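Local coordinates for protein glucose-6-phosphate 1-dehydrogenase (Kluyveromyces lactis, PDB 7E6I) that catalyses the NADP-dependent oxidation of glucose 6-phosphate to 6-phosphogluconolactone, the first step of the oxidative pentose phosphate pathway, at residues A[181-184]-A[185-189]; A[191-194]-A[195-198]; A[460-463]-A[464-467]. All coordinates share one frame; numbering follows the deposited sequence.

Contact 1: A[181-184]-A[185-189]; sequences IDHY and LGKEM. With BG6 (6-O-phosphono-beta-D-glucopyranose), chain B.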
ATOM      1  N   ILE A 181      -4.461   7.322  -0.233  1.00 30.79           N
ATOM      2  CA  ILE A 181      -3.489   6.424  -0.825  1.00 30.18           C
ATOM      3  C   ILE A 181      -2.973   5.444   0.219  1.00 32.28           C
ATOM      4  O   ILE A 181      -2.530   5.844   1.310  1.00 30.68           O
ATOM      5  CB  ILE A 181      -2.329   7.207  -1.455  1.00 30.91           C
ATOM      6  CG1 ILE A 181      -2.733   7.708  -2.839  1.00 31.22           C
ATOM      7  CG2 ILE A 181      -1.066   6.328  -1.528  1.00 30.62           C
ATOM      8  CD1 ILE A 181      -1.577   8.317  -3.608  1.00 30.48           C
ATOM      9  N   ASP A 182      -3.062   4.154  -0.121  1.00 31.64           N
ATOM     10  CA  ASP A 182      -2.185   3.096   0.374  1.00 29.16           C
ATOM     11  C   ASP A 182      -1.402   2.634  -0.850  1.00 29.23           C
ATOM     12  O   ASP A 182      -1.990   2.098  -1.798  1.00 29.47           O
ATOM     13  CB  ASP A 182      -3.009   1.967   0.994  1.00 31.39           C
ATOM     14  CG  ASP A 182      -2.152   0.872   1.616  1.00 32.80           C
ATOM     15  OD1 ASP A 182      -1.172   0.413   0.970  1.00 29.99           O
ATOM     16  OD2 ASP A 182      -2.482   0.455   2.756  1.00 29.67           O
ATOM     17  N   HIS A 183      -0.087   2.881  -0.871  1.00 28.61           N
ATOM     18  CA  HIS A 183       0.622   2.731  -2.145  1.00 28.59           C
ATOM     19  C   HIS A 183       0.709   1.277  -2.609  1.00 26.82           C
ATOM     20  O   HIS A 183       0.937   1.041  -3.797  1.00 25.55           O
ATOM     21  CB  HIS A 183       2.016   3.372  -2.076  1.00 26.95           C
ATOM     22  CG  HIS A 183       3.063   2.525  -1.413  1.00 32.90           C
ATOM     23  ND1 HIS A 183       3.262   2.511  -0.044  1.00 29.89           N
ATOM     24  CD2 HIS A 183       3.994   1.686  -1.936  1.00 29.80           C
ATOM     25  CE1 HIS A 183       4.254   1.684   0.245  1.00 34.30           C
ATOM     26  NE2 HIS A 183       4.719   1.174  -0.885  1.00 31.29           N
ATOM     27  N   TYR A 184       0.489   0.301  -1.725  1.00 26.85           N
ATOM     28  CA  TYR A 184       0.445  -1.090  -2.183  1.00 28.38           C
ATOM     29  C   TYR A 184      -0.621  -1.307  -3.249  1.00 28.54           C
ATOM     30  O   TYR A 184      -0.424  -2.108  -4.176  1.00 27.14           O
ATOM     31  CB  TYR A 184       0.203  -2.031  -1.006  1.00 26.52           C
ATOM     32  CG  TYR A 184       1.486  -2.517  -0.383  1.00 29.91           C
ATOM     33  CD1 TYR A 184       2.513  -1.616  -0.073  1.00 31.73           C
ATOM     34  CD2 TYR A 184       1.687  -3.868  -0.125  1.00 27.75           C
ATOM     35  CE1 TYR A 184       3.701  -2.055   0.491  1.00 32.79           C
ATOM     36  CE2 TYR A 184       2.864  -4.319   0.435  1.00 30.65           C
ATOM     37  CZ  TYR A 184       3.866  -3.412   0.748  1.00 35.33           C
ATOM     38  OH  TYR A 184       5.043  -3.869   1.306  1.00 37.46           O
ATOM     39  N   LEU A 185      -1.750  -0.599  -3.142  1.00 27.68           N
ATOM     40  CA  LEU A 185      -2.831  -0.678  -4.108  1.00 26.15           C
ATOM     41  C   LEU A 185      -2.417  -0.198  -5.494  1.00 29.40           C
ATOM     42  O   LEU A 185      -3.206  -0.347  -6.434  1.00 30.10           O
ATOM     43  CB  LEU A 185      -4.026   0.129  -3.599  1.00 27.44           C
ATOM     44  CG  LEU A 185      -4.652  -0.379  -2.298  1.00 27.83           C
ATOM     45  CD1 LEU A 185      -5.930   0.379  -1.977  1.00 24.94           C
ATOM     46  CD2 LEU A 185      -4.939  -1.859  -2.401  1.00 25.57           C
ATOM     47  N   GLY A 186      -1.214   0.349  -5.660  1.00 27.19           N
ATOM     48  CA  GLY A 186      -0.743   0.705  -6.985  1.00 30.01           C
ATOM     49  C   GLY A 186       0.299  -0.238  -7.559  1.00 31.76           C
ATOM     50  O   GLY A 186       0.776  -0.017  -8.678  1.00 32.10           O
ATOM     51  N   LYS A 187       0.671  -1.277  -6.804  1.00 29.61           N
ATOM     52  CA  LYS A 187       1.666  -2.242  -7.260  1.00 28.47           C
ATOM     53  C   LYS A 187       1.056  -3.201  -8.272  1.00 29.42           C
ATOM     54  O   LYS A 187      -0.074  -3.666  -8.107  1.00 28.24           O
ATOM     55  CB  LYS A 187       2.224  -3.031  -6.080  1.00 30.99           C
ATOM     56  CG  LYS A 187       3.054  -2.210  -5.108  1.00 32.43           C
ATOM     57  CD  LYS A 187       3.648  -3.087  -4.016  1.00 28.49           C
ATOM     58  CE  LYS A 187       4.323  -2.242  -2.947  1.00 33.87           C
ATOM     59  NZ  LYS A 187       5.762  -1.945  -3.248  1.00 37.01           N
ATOM     60  N   GLU A 188       1.825  -3.505  -9.322  1.00 33.57           N
ATOM     61  CA  GLU A 188       1.293  -4.254 -10.456  1.00 30.32           C
ATOM     62  C   GLU A 188       0.656  -5.558 -10.003  1.00 29.77           C
ATOM     63  O   GLU A 188      -0.491  -5.852 -10.345  1.00 27.63           O
ATOM     64  CB  GLU A 188       2.410  -4.511 -11.467  1.00 33.27           C
ATOM     65  CG  GLU A 188       2.097  -5.547 -12.528  1.00 41.27           C
ATOM     66  CD  GLU A 188       1.069  -5.078 -13.566  1.00 44.78           C
ATOM     67  OE1 GLU A 188       0.796  -3.859 -13.646  1.00 45.09           O
ATOM     68  OE2 GLU A 188       0.533  -5.942 -14.306  1.00 47.50           O
ATOM     69  N   MET A 189       1.365  -6.332  -9.180  1.00 30.15           N
ATOM     70  CA  MET A 189       0.845  -7.643  -8.809  1.00 29.16           C
ATOM     71  C   MET A 189      -0.332  -7.532  -7.848  1.00 28.33           C
ATOM     72  O   MET A 189      -1.229  -8.381  -7.872  1.00 28.66           O
ATOM     73  CB  MET A 189       1.956  -8.510  -8.214  1.00 31.39           C
ATOM     74  CG  MET A 189       1.564  -9.972  -8.021  1.00 34.80           C
ATOM     75  SD  MET A 189       1.377 -10.891  -9.576  1.00 44.27           S
ATOM     76  CE  MET A 189       2.753 -10.240 -10.494  1.00 41.24           C
TER
HETATM   77  C1  BG6 B 501       5.947   2.087   4.452  1.00 39.80           C
HETATM   78  C2  BG6 B 501       6.510   1.701   5.819  1.00 38.13           C
HETATM   79  O1  BG6 B 501       4.597   2.334   4.467  1.00 37.90           O
HETATM   80  O5  BG6 B 501       6.173   0.956   3.492  1.00 41.80           O
HETATM   81  C3  BG6 B 501       7.950   1.331   5.731  1.00 36.83           C
HETATM   82  O2  BG6 B 501       6.343   2.760   6.771  1.00 35.89           O
HETATM   83  C4  BG6 B 501       8.159   0.194   4.786  1.00 39.08           C
HETATM   84  O3  BG6 B 501       8.442   0.912   7.033  1.00 36.64           O
HETATM   85  C5  BG6 B 501       7.588   0.530   3.408  1.00 41.46           C
HETATM   86  O4  BG6 B 501       9.563  -0.084   4.709  1.00 41.67           O
HETATM   87  C6  BG6 B 501       7.610  -0.635   2.457  1.00 43.35           C
HETATM   88  O6  BG6 B 501       7.047  -0.204   1.231  1.00 45.33           O
HETATM   89  P   BG6 B 501       7.620  -0.883  -0.171  1.00 49.16           P
HETATM   90  O1P BG6 B 501       7.465  -2.366   0.109  1.00 40.50           O
HETATM   91  O2P BG6 B 501       9.054  -0.465  -0.361  1.00 42.76           O
HETATM   92  O3P BG6 B 501       6.836  -0.449  -1.409  1.00 36.04           O

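Contact 2: A[191-194]-A[195-198]; sequences KNLL and LMRF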
ATOM      1  N   LYS A 191      -2.580  -5.248  -8.167  1.00 27.04           N
ATOM      2  CA  LYS A 191      -3.685  -4.922  -9.068  1.00 29.75           C
ATOM      3  C   LYS A 191      -4.172  -6.121  -9.877  1.00 27.05           C
ATOM      4  O   LYS A 191      -5.318  -6.116 -10.330  1.00 26.66           O
ATOM      5  CB  LYS A 191      -3.288  -3.786 -10.016  1.00 29.16           C
ATOM      6  CG  LYS A 191      -3.118  -2.440  -9.322  1.00 32.09           C
ATOM      7  CD  LYS A 191      -3.018  -1.279 -10.323  1.00 36.77           C
ATOM      8  CE  LYS A 191      -1.712  -1.306 -11.113  1.00 36.69           C
ATOM      9  NZ  LYS A 191      -1.801  -0.461 -12.343  1.00 35.99           N
ATOM     10  N   ASN A 192      -3.353  -7.153 -10.059  1.00 25.05           N
ATOM     11  CA  ASN A 192      -3.805  -8.343 -10.771  1.00 26.41           C
ATOM     12  C   ASN A 192      -4.668  -9.286  -9.928  1.00 27.78           C
ATOM     13  O   ASN A 192      -5.249 -10.218 -10.495  1.00 25.98           O
ATOM     14  CB  ASN A 192      -2.603  -9.144 -11.279  1.00 31.12           C
ATOM     15  CG  ASN A 192      -1.718  -8.355 -12.223  1.00 38.51           C
ATOM     16  OD1 ASN A 192      -2.191  -7.511 -12.981  1.00 41.91           O
ATOM     17  ND2 ASN A 192      -0.421  -8.642 -12.193  1.00 42.82           N
ATOM     18  N   LEU A 193      -4.741  -9.106  -8.600  1.00 23.41           N
ATOM     19  CA  LEU A 193      -5.274 -10.168  -7.751  1.00 25.57           C
ATOM     20  C   LEU A 193      -6.735 -10.478  -8.066  1.00 24.45           C
ATOM     21  O   LEU A 193      -7.132 -11.649  -8.103  1.00 21.54           O
ATOM     22  CB  LEU A 193      -5.117  -9.810  -6.271  1.00 21.58           C
ATOM     23  CG  LEU A 193      -3.697  -9.817  -5.697  1.00 24.06           C
ATOM     24  CD1 LEU A 193      -3.700  -9.359  -4.241  1.00 19.82           C
ATOM     25  CD2 LEU A 193      -3.041 -11.178  -5.833  1.00 25.37           C
ATOM     26  N   LEU A 194      -7.560  -9.452  -8.271  1.00 23.75           N
ATOM     27  CA  LEU A 194      -8.992  -9.702  -8.423  1.00 24.98           C
ATOM     28  C   LEU A 194      -9.284 -10.496  -9.691  1.00 25.97           C
ATOM     29  O   LEU A 194     -10.066 -11.455  -9.681  1.00 22.80           O
ATOM     30  CB  LEU A 194      -9.753  -8.382  -8.423  1.00 24.94           C
ATOM     31  CG  LEU A 194      -9.866  -7.731  -7.049  1.00 26.57           C
ATOM     32  CD1 LEU A 194     -10.754  -6.507  -7.118  1.00 25.01           C
ATOM     33  CD2 LEU A 194     -10.411  -8.727  -6.044  1.00 24.39           C
ATOM     34  N   LEU A 195      -8.664 -10.106 -10.797  1.00 25.69           N
ATOM     35  CA  LEU A 195      -8.955 -10.783 -12.055  1.00 27.35           C
ATOM     36  C   LEU A 195      -8.350 -12.173 -12.059  1.00 25.60           C
ATOM     37  O   LEU A 195      -8.935 -13.110 -12.612  1.00 23.63           O
ATOM     38  CB  LEU A 195      -8.426  -9.949 -13.216  1.00 25.75           C
ATOM     39  CG  LEU A 195      -8.854 -10.277 -14.637  1.00 33.72           C
ATOM     40  CD1 LEU A 195     -10.280 -10.862 -14.706  1.00 29.49           C
ATOM     41  CD2 LEU A 195      -8.719  -8.984 -15.450  1.00 32.46           C
ATOM     42  N   MET A 196      -7.173 -12.318 -11.442  1.00 23.35           N
ATOM     43  CA  MET A 196      -6.540 -13.622 -11.297  1.00 24.29           C
ATOM     44  C   MET A 196      -7.462 -14.624 -10.625  1.00 25.23           C
ATOM     45  O   MET A 196      -7.613 -15.754 -11.100  1.00 25.90           O
ATOM     46  CB  MET A 196      -5.254 -13.480 -10.498  1.00 26.84           C
ATOM     47  CG  MET A 196      -4.274 -14.620 -10.668  1.00 28.26           C
ATOM     48  SD  MET A 196      -3.156 -14.674  -9.252  1.00 41.73           S
ATOM     49  CE  MET A 196      -4.333 -14.570  -7.902  1.00 31.05           C
ATOM     50  N   ARG A 197      -8.089 -14.239  -9.508  1.00 21.63           N
ATOM     51  CA  ARG A 197      -8.915 -15.225  -8.813  1.00 25.92           C
ATOM     52  C   ARG A 197     -10.319 -15.308  -9.411  1.00 24.75           C
ATOM     53  O   ARG A 197     -10.810 -16.407  -9.679  1.00 24.86           O
ATOM     54  CB  ARG A 197      -8.965 -14.955  -7.293  1.00 22.57           C
ATOM     55  CG  ARG A 197      -9.418 -13.580  -6.876  1.00 28.60           C
ATOM     56  CD  ARG A 197      -9.449 -13.368  -5.331  1.00 26.95           C
ATOM     57  NE  ARG A 197     -10.614 -14.007  -4.719  1.00 25.31           N
ATOM     58  CZ  ARG A 197     -11.447 -13.420  -3.862  1.00 22.88           C
ATOM     59  NH1 ARG A 197     -11.253 -12.151  -3.498  1.00 18.02           N
ATOM     60  NH2 ARG A 197     -12.470 -14.113  -3.354  1.00 21.14           N
ATOM     61  N   PHE A 198     -10.980 -14.168  -9.639  1.00 24.50           N
ATOM     62  CA  PHE A 198     -12.353 -14.190 -10.141  1.00 26.82           C
ATOM     63  C   PHE A 198     -12.444 -14.534 -11.623  1.00 28.71           C
ATOM     64  O   PHE A 198     -13.490 -15.028 -12.077  1.00 31.14           O
ATOM     65  CB  PHE A 198     -13.044 -12.844  -9.879  1.00 27.34           C
ATOM     66  CG  PHE A 198     -13.347 -12.589  -8.423  1.00 27.67           C
ATOM     67  CD1 PHE A 198     -14.161 -13.449  -7.712  1.00 25.73           C
ATOM     68  CD2 PHE A 198     -12.803 -11.489  -7.764  1.00 27.36           C
ATOM     69  CE1 PHE A 198     -14.431 -13.223  -6.384  1.00 23.84           C
ATOM     70  CE2 PHE A 198     -13.078 -11.246  -6.427  1.00 23.92           C
ATOM     71  CZ  PHE A 198     -13.898 -12.121  -5.739  1.00 22.43           C
TER
HETATM   72  O   HOH W   1      -7.596  -7.460 -11.239  1.00 23.92           O

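Contact 3: A[460-463]-A[464-467]; sequences IYPY and GCRS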
ATOM      1  N   ILE A 460      13.144 -11.669  21.685  1.00 37.74           N
ATOM      2  CA  ILE A 460      14.266 -11.117  20.931  1.00 38.04           C
ATOM      3  C   ILE A 460      14.662 -12.094  19.836  1.00 39.65           C
ATOM      4  O   ILE A 460      14.614 -13.315  20.031  1.00 46.57           O
ATOM      5  CB  ILE A 460      15.453 -10.806  21.865  1.00 40.58           C
ATOM      6  CG1 ILE A 460      15.002  -9.856  22.972  1.00 37.49           C
ATOM      7  CG2 ILE A 460      16.602 -10.170  21.101  1.00 35.01           C
ATOM      8  CD1 ILE A 460      14.718  -8.455  22.456  1.00 38.94           C
ATOM      9  N   TYR A 461      15.037 -11.571  18.667  1.00 37.78           N
ATOM     10  CA  TYR A 461      15.491 -12.433  17.576  1.00 41.63           C
ATOM     11  C   TYR A 461      16.685 -11.755  16.925  1.00 39.86           C
ATOM     12  O   TYR A 461      16.722 -10.523  16.833  1.00 40.98           O
ATOM     13  CB  TYR A 461      14.395 -12.719  16.519  1.00 40.77           C
ATOM     14  CG  TYR A 461      13.890 -11.517  15.745  1.00 36.95           C
ATOM     15  CD1 TYR A 461      12.858 -10.735  16.246  1.00 36.26           C
ATOM     16  CD2 TYR A 461      14.426 -11.180  14.513  1.00 34.90           C
ATOM     17  CE1 TYR A 461      12.385  -9.638  15.556  1.00 33.51           C
ATOM     18  CE2 TYR A 461      13.961 -10.085  13.816  1.00 35.37           C
ATOM     19  CZ  TYR A 461      12.935  -9.314  14.343  1.00 34.83           C
ATOM     20  OH  TYR A 461      12.451  -8.217  13.650  1.00 31.11           O
ATOM     21  N   PRO A 462      17.679 -12.518  16.495  1.00 42.56           N
ATOM     22  CA  PRO A 462      18.896 -11.889  15.966  1.00 43.31           C
ATOM     23  C   PRO A 462      18.640 -11.246  14.616  1.00 43.13           C
ATOM     24  O   PRO A 462      17.957 -11.813  13.756  1.00 39.90           O
ATOM     25  CB  PRO A 462      19.885 -13.056  15.851  1.00 41.23           C
ATOM     26  CG  PRO A 462      19.017 -14.266  15.748  1.00 43.02           C
ATOM     27  CD  PRO A 462      17.771 -13.984  16.539  1.00 40.55           C
ATOM     28  N   TYR A 463      19.194 -10.049  14.447  1.00 39.85           N
ATOM     29  CA  TYR A 463      19.180  -9.379  13.159  1.00 40.58           C
ATOM     30  C   TYR A 463      19.627 -10.352  12.079  1.00 44.08           C
ATOM     31  O   TYR A 463      20.680 -10.986  12.201  1.00 46.12           O
ATOM     32  CB  TYR A 463      20.113  -8.171  13.226  1.00 42.17           C
ATOM     33  CG  TYR A 463      20.016  -7.098  12.149  1.00 43.01           C
ATOM     34  CD1 TYR A 463      20.206  -7.390  10.802  1.00 42.24           C
ATOM     35  CD2 TYR A 463      19.828  -5.762  12.507  1.00 44.15           C
ATOM     36  CE1 TYR A 463      20.159  -6.376   9.834  1.00 44.07           C
ATOM     37  CE2 TYR A 463      19.775  -4.749  11.552  1.00 43.97           C
ATOM     38  CZ  TYR A 463      19.944  -5.055  10.223  1.00 43.78           C
ATOM     39  OH  TYR A 463      19.890  -4.036   9.294  1.00 42.04           O
ATOM     40  N   GLY A 464      18.789 -10.519  11.053  1.00 41.04           N
ATOM     41  CA  GLY A 464      19.150 -11.261   9.869  1.00 36.28           C
ATOM     42  C   GLY A 464      18.646 -12.681   9.835  1.00 41.62           C
ATOM     43  O   GLY A 464      18.839 -13.362   8.820  1.00 42.22           O
ATOM     44  N   CYS A 465      17.993 -13.141  10.899  1.00 43.43           N
ATOM     45  CA  CYS A 465      17.520 -14.515  10.975  1.00 45.86           C
ATOM     46  C   CYS A 465      16.268 -14.735  10.114  1.00 49.21           C
ATOM     47  O   CYS A 465      15.580 -13.798   9.695  1.00 45.43           O
ATOM     48  CB  CYS A 465      17.245 -14.904  12.428  1.00 46.53           C
ATOM     49  SG  CYS A 465      15.572 -14.593  12.988  1.00 54.30           S
ATOM     50  N   ARG A 466      15.987 -16.011   9.850  1.00 54.35           N
ATOM     51  CA  ARG A 466      14.880 -16.365   8.971  1.00 54.84           C
ATOM     52  C   ARG A 466      13.553 -15.995   9.604  1.00 56.11           C
ATOM     53  O   ARG A 466      12.693 -15.381   8.961  1.00 54.49           O
ATOM     54  CB  ARG A 466      14.920 -17.860   8.659  1.00 59.43           C
ATOM     55  CG  ARG A 466      14.461 -18.232   7.259  1.00 68.19           C
ATOM     56  CD  ARG A 466      15.601 -18.866   6.476  1.00 76.18           C
ATOM     57  NE  ARG A 466      15.299 -19.003   5.051  1.00 79.67           N
ATOM     58  CZ  ARG A 466      16.166 -19.461   4.147  1.00 84.44           C
ATOM     59  NH1 ARG A 466      17.395 -19.817   4.522  1.00 80.59           N
ATOM     60  NH2 ARG A 466      15.811 -19.555   2.868  1.00 81.15           N
ATOM     61  N   SER A 467      13.386 -16.335  10.883  1.00 58.30           N
ATOM     62  CA  SER A 467      12.120 -16.214  11.587  1.00 53.83           C
ATOM     63  C   SER A 467      12.390 -16.240  13.076  1.00 54.81           C
ATOM     64  O   SER A 467      13.210 -17.053  13.528  1.00 55.73           O
ATOM     65  CB  SER A 467      11.179 -17.369  11.227  1.00 56.00           C
ATOM     66  OG  SER A 467      11.901 -18.593  11.129  1.00 58.07           O
TER

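Contact 1: A[181-184]-A[185-189]
Lys187 reaches back over the ring of Tyr184 to a phosphate that His183 also holds, a compact example of how one short turn can build an anion site. At the root of the side chain, Lys187 CB lies 3.4 Å from Tyr184 O, and CG rests near the same carbonyl oxygen. CD continues past the tyrosine backbone, with the chain extended and running alongside the aromatic side chain. Lys187 CE then settles over one face of the ring, 3.6 Å from the centroid of Tyr184, as a CH-pi contact. Here the chain bends (chi4 -88°), and that turn carries NZ away toward the glucose 6-phosphate, where Lys187 NZ donates to BG6 O3P at 2.6 Å. NZ keeps an off-centre cation-pi relation to the tyrosine, and Gln373 OE1 is a further partner.

The same oxygen, BG6 O3P, receives His183 NE2 at 2.7 Å in a nearly straight bond (168°), with O3P close to the imidazole plane. Tyr184 lays CD1 over one face of that imidazole, while its OH comes within 3.1 Å of BG6 O1P. Underneath, a 3-10 turn is tied by Leu185 N to Asp182 O, Gly186 N to His183 O and Lys187 N to Tyr184 O. Asp182 OD1 closes an Asx turn on Tyr184 N and also bonds ND1 of His245, by similarity the proton acceptor. Lys187 and His183 thus both donate to O3P, an arrangement that should draw negative charge toward that oxygen and restrict the rotation of the phosphate.

Contact 2: A[191-194]-A[195-198]
Leu195 meets the preceding segment partly through solvent: a water accepts from Leu195 N at 2.9 Å and donates to Lys191 O, so the water joins the carbonyl and the amide four residues on. Met196 follows with a regular helical bond, its N donating to Asn192 O at 3.0 Å. Its side chain is extended through SD and then bends at chi3 (48°), which brings Met196 CE back to 4.2 Å from Leu193 CD2. The two side chains lie alongside each other and point the same way, and both touch Ile370 of strand 367-373.

Arg197 N bonds to Leu193 O, and the side chain leaves with CG between its own backbone N and carbonyl carbon (chi1 55°). That placement presses Arg197 CG to 3.2 Å from Leu193 O. Beyond it the guanidinium is held by two backbone carbonyls, NH1 by that of Leu252 and NH2 by that of Met255. Phe198 completes the series, its N bonding to Leu194 O at 2.9 Å. Its CE2 lies 3.7 Å from Leu194 CD2, the leucine branch running beside the ring. The tip of the phenylalanine, CZ, sits over the centre of one face of the Arg197 guanidinium, 3.2 Å above its plane, so an aromatic carbon lies on one face of the cation while its N-H groups serve the two carbonyls.

Successive i to i+4 backbone bonds with side chains paired one turn apart are the signature of an alpha-helix, here the short helix 193-198, next in the chain after helix 188-191.

Contact 3: A[460-463]-A[464-467]
Cys465 folds back on Pro462 and Tyr461 across a tight reversal of the chain. Its CB meets the proline ring at 3.8 Å from Pro462 CG, and its SG comes 3.9 Å from Tyr461 CD2. The sulfur approaches the tyrosine obliquely, 68° off the ring normal, so the sulfur-aromatic contact is made near CD2 and CB of the residue instead of over the centre of the ring.

What brings these groups together is a type II beta turn from Pro462 to Cys465. Cys465 N donates to Pro462 O at 3.2 Å, with the donor tilted 32° from the carbonyl plane. Gly464 occupies the third position with a positive phi (99°), where a CB would collide with Tyr463 O; glycine at this place is the textbook solution for a type II turn. Tyr463, at the second position, has CG anti to its own N and therefore beside its carbonyl carbon, which brings CD1 of Tyr463 to 3.4 Å from Gly464 N.

Farther out, both phenols are held by the rest of the chain. Tyr461 OH bonds to Lys339 O and Thr315 OG1, while Tyr463 OH bonds to Glu226 OE2 and its ring meets Tyr290 nearly at right angles. Backbone bonds to Gln289 and Gly291 lay strand 459-462 along strand 285-291 at an edge of the mixed sheet, and the turn leads the chain out of that edge into the loop before helix 471-476.

Overall arrangement
The three contacts illustrate how local geometry is put to different uses. Contact 1 is buried near the centre of the chain, where polar groups converge on the bound substrate. Contact 2, partly buried, is the ordinary repeat of an alpha-helix with an arginine bonded to carbonyls. The two are neighbours in sequence and in space: their centres are 14 Å apart, and the side chain of Lys191 packs against the carbonyls of Leu185 and Gly186. Contact 3 stands apart at the surface, its centre 28 Å from that of contact 1, and relies on a beta turn at the end of an edge strand. Its Arg466 belongs to a second NADP site inferred by similarity.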